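PDB 5DIK: alkyl hydroperoxide reductase AhpD from Legionella pneumophila, which probably reduces alkyl hydroperoxides as a carboxymuconolactone decarboxylase family alkylhydroperoxidase, possibly contributing to the antioxidative response of the bacterium. Local coordinates for the interface of chains A and B. Coordinates in Å, arbitrary orientation; residue numbers count along the deposited sequence, not the author numbering. Chains: chain A/B, Alkyl hydroperoxide reductase AhpD.

The interface of chains A and B. Residues chain A 62, 66, 95-97, 99-101; chain B 45, 56, 59-60, 63-64, 67, 76.
Two methionines one helical turn apart, A:Met96 in helix 87-99 and A:Met100 just past its C-terminal end, carry chain A's side of this largely apolar interface. Both methionine side chains bend at chi2 and chi3, letting the pliant thioether follow helix 53-66 of chain B. A:Met96 crosses B:Lys56 at about a right angle; its CE methyl lies 3.6 Å from CB of B:Ala60, while SD meets the carbonyl O of B:Ala45 at 3.3 Å. A:Met100 crosses B:Leu63 obliquely, CG 3.8 Å from CD1. Its SD, above the rim of one A:Tyr99 face, reaches tip to tip toward B:His76 NE2 (3.8 Å), bridging both rings. Leucine CD2 presses tightly on CB of A:Ala66, 3.4 Å away; alanine's small methyl suits so close an approach. B:Lys67 curls so that NZ donates to the backbone O of A:Met100 (2.7 Å) from above the carbonyl plane, near the C-terminal end of helix 87-99, whose dipole may favour a positive charge. A:Tyr99 (chi1 156°) sets OH in the imidazole plane, 3.4 Å from B:His76 CE1, a flat edge contact to a ring carbon. Behind them, B:Ala60 CB sits over the imidazole's centre, and extended B:Lys56 sends NZ to B:Ala45 O (3.2 Å), which may help hold the end of helix 32-46. The partner subunit thus lines B:His76 of the CXXCXXXH motif, whose B:Cys69–B:Cys72 disulfide is the likely redox centre; two-fold symmetry repeats this, probably coupling assembly to active-site shape.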
loop_
_atom_site.group_PDB
_atom_site.type_symbol
_atom_site.label_atom_id
_atom_site.label_comp_id
_atom_site.label_asym_id
_atom_site.label_seq_id
_atom_site.Cartn_x
_atom_site.Cartn_y
_atom_site.Cartn_z
ATOM N N ALA A 62 -5.474 -11.706 -8.710
ATOM C CA ALA A 62 -4.134 -11.132 -8.618
ATOM C C ALA A 62 -4.098 -9.849 -7.811
ATOM O O ALA A 62 -3.220 -9.685 -6.945
ATOM C CB ALA A 62 -3.530 -10.907 -9.991
ATOM N N ALA A 66 -2.295 -8.952 -4.277
ATOM C CA ALA A 66 -1.404 -7.789 -4.186
ATOM C C ALA A 66 -1.849 -6.808 -3.120
ATOM O O ALA A 66 -1.018 -6.244 -2.444
ATOM C CB ALA A 66 -1.290 -7.071 -5.527
ATOM N N GLY A 95 1.461 -16.652 -9.560
ATOM C CA GLY A 95 2.833 -16.468 -9.930
ATOM C C GLY A 95 3.108 -15.042 -10.366
ATOM O O GLY A 95 4.164 -14.476 -10.041
ATOM N N MET A 96 2.183 -14.457 -11.126
ATOM C CA MET A 96 2.342 -13.054 -11.525
ATOM C C MET A 96 2.317 -12.100 -10.315
ATOM O O MET A 96 3.107 -11.164 -10.243
ATOM C CB MET A 96 1.278 -12.654 -12.552
ATOM C CG MET A 96 1.491 -13.282 -13.913
ATOM S SD MET A 96 3.115 -12.957 -14.610
ATOM C CE MET A 96 3.035 -11.152 -14.768
ATOM N N ALA A 97 1.449 -12.376 -9.352
ATOM C CA ALA A 97 1.389 -11.590 -8.123
ATOM C C ALA A 97 2.715 -11.670 -7.359
ATOM O O ALA A 97 3.186 -10.662 -6.841
ATOM C CB ALA A 97 0.237 -12.073 -7.243
ATOM N N TYR A 99 5.767 -12.366 -8.608
ATOM C CA TYR A 99 6.705 -11.601 -9.391
ATOM C C TYR A 99 6.574 -10.087 -9.124
ATOM O O TYR A 99 7.600 -9.394 -8.999
ATOM C CB TYR A 99 6.528 -11.947 -10.879
ATOM C CG TYR A 99 6.978 -10.893 -11.895
ATOM C CD1 TYR A 99 8.272 -10.379 -11.884
ATOM C CD2 TYR A 99 6.144 -10.531 -12.938
ATOM C CE1 TYR A 99 8.693 -9.453 -12.835
ATOM C CE2 TYR A 99 6.541 -9.610 -13.912
ATOM C CZ TYR A 99 7.807 -9.063 -13.850
ATOM O OH TYR A 99 8.192 -8.172 -14.816
ATOM N N MET A 100 5.358 -9.594 -8.974
ATOM C CA MET A 100 5.120 -8.151 -8.742
ATOM C C MET A 100 4.978 -7.758 -7.269
ATOM O O MET A 100 4.583 -6.641 -6.967
ATOM C CB MET A 100 3.847 -7.723 -9.483
ATOM C CG MET A 100 3.950 -7.949 -10.968
ATOM S SD MET A 100 5.019 -6.682 -11.597
ATOM C CE MET A 100 3.846 -5.292 -11.562
ATOM N N GLY A 101 5.270 -8.670 -6.339
ATOM C CA GLY A 101 5.063 -8.366 -4.925
ATOM C C GLY A 101 6.057 -8.984 -3.971
ATOM O O GLY A 101 6.099 -8.597 -2.828
ATOM N N ALA B 45 7.528 -16.690 -14.034
ATOM C CA ALA B 45 6.197 -16.125 -13.857
ATOM C C ALA B 45 5.510 -15.780 -15.175
ATOM O O ALA B 45 4.306 -15.967 -15.282
ATOM C CB ALA B 45 6.244 -14.893 -12.975
ATOM N N LYS B 56 -0.879 -12.911 -19.194
ATOM C CA LYS B 56 -0.044 -12.644 -18.019
ATOM C C LYS B 56 0.422 -11.189 -17.986
ATOM O O LYS B 56 0.462 -10.591 -16.917
ATOM C CB LYS B 56 1.158 -13.590 -17.968
ATOM C CG LYS B 56 0.726 -15.001 -17.633
ATOM C CD LYS B 56 1.933 -15.910 -17.466
ATOM C CE LYS B 56 1.505 -17.324 -17.333
ATOM N NZ LYS B 56 2.660 -18.138 -16.895
ATOM N N ILE B 59 -2.306 -9.000 -16.717
ATOM C CA ILE B 59 -2.345 -9.110 -15.255
ATOM C C ILE B 59 -1.262 -8.215 -14.646
ATOM O O ILE B 59 -1.530 -7.481 -13.714
ATOM C CB ILE B 59 -2.185 -10.558 -14.801
ATOM C CG1 ILE B 59 -3.392 -11.403 -15.239
ATOM C CG2 ILE B 59 -1.950 -10.664 -13.300
ATOM C CD1 ILE B 59 -3.121 -12.900 -15.152
ATOM N N ALA B 60 -0.041 -8.278 -15.192
ATOM C CA ALA B 60 1.049 -7.404 -14.745
ATOM C C ALA B 60 0.679 -5.929 -14.834
ATOM O O ALA B 60 0.984 -5.163 -13.925
ATOM C CB ALA B 60 2.331 -7.675 -15.510
ATOM N N LEU B 63 -1.722 -5.009 -11.995
ATOM C CA LEU B 63 -0.936 -4.927 -10.771
ATOM C C LEU B 63 -0.084 -3.649 -10.731
ATOM O O LEU B 63 0.045 -3.018 -9.692
ATOM C CB LEU B 63 -0.003 -6.136 -10.664
ATOM C CG LEU B 63 -0.697 -7.450 -10.355
ATOM C CD1 LEU B 63 0.188 -8.649 -10.662
ATOM C CD2 LEU B 63 -1.059 -7.483 -8.899
ATOM N N ALA B 64 0.474 -3.260 -11.862
ATOM C CA ALA B 64 1.238 -1.994 -11.941
ATOM C C ALA B 64 0.418 -0.749 -11.647
ATOM O O ALA B 64 0.925 0.216 -11.021
ATOM C CB ALA B 64 1.893 -1.859 -13.314
ATOM N N LYS B 67 -0.459 -0.872 -7.953
ATOM C CA LYS B 67 0.710 -0.478 -7.191
ATOM C C LYS B 67 1.176 0.957 -7.485
ATOM O O LYS B 67 2.130 1.398 -6.900
ATOM C CB LYS B 67 1.871 -1.427 -7.468
ATOM C CG LYS B 67 1.682 -2.886 -6.992
ATOM C CD LYS B 67 1.751 -3.121 -5.484
ATOM C CE LYS B 67 2.528 -4.406 -5.109
ATOM N NZ LYS B 67 2.279 -5.636 -5.932
ATOM N N HIS B 76 5.557 -2.472 -18.685
ATOM C CA HIS B 76 4.509 -3.425 -19.058
ATOM C C HIS B 76 3.712 -2.940 -20.260
ATOM O O HIS B 76 3.257 -3.760 -21.025
ATOM C CB HIS B 76 3.648 -3.796 -17.842
ATOM C CG HIS B 76 4.434 -4.545 -16.816
ATOM N ND1 HIS B 76 5.095 -5.719 -17.112
ATOM C CD2 HIS B 76 4.725 -4.265 -15.531
ATOM C CE1 HIS B 76 5.733 -6.149 -16.035
ATOM N NE2 HIS B 76 5.542 -5.272 -15.068
#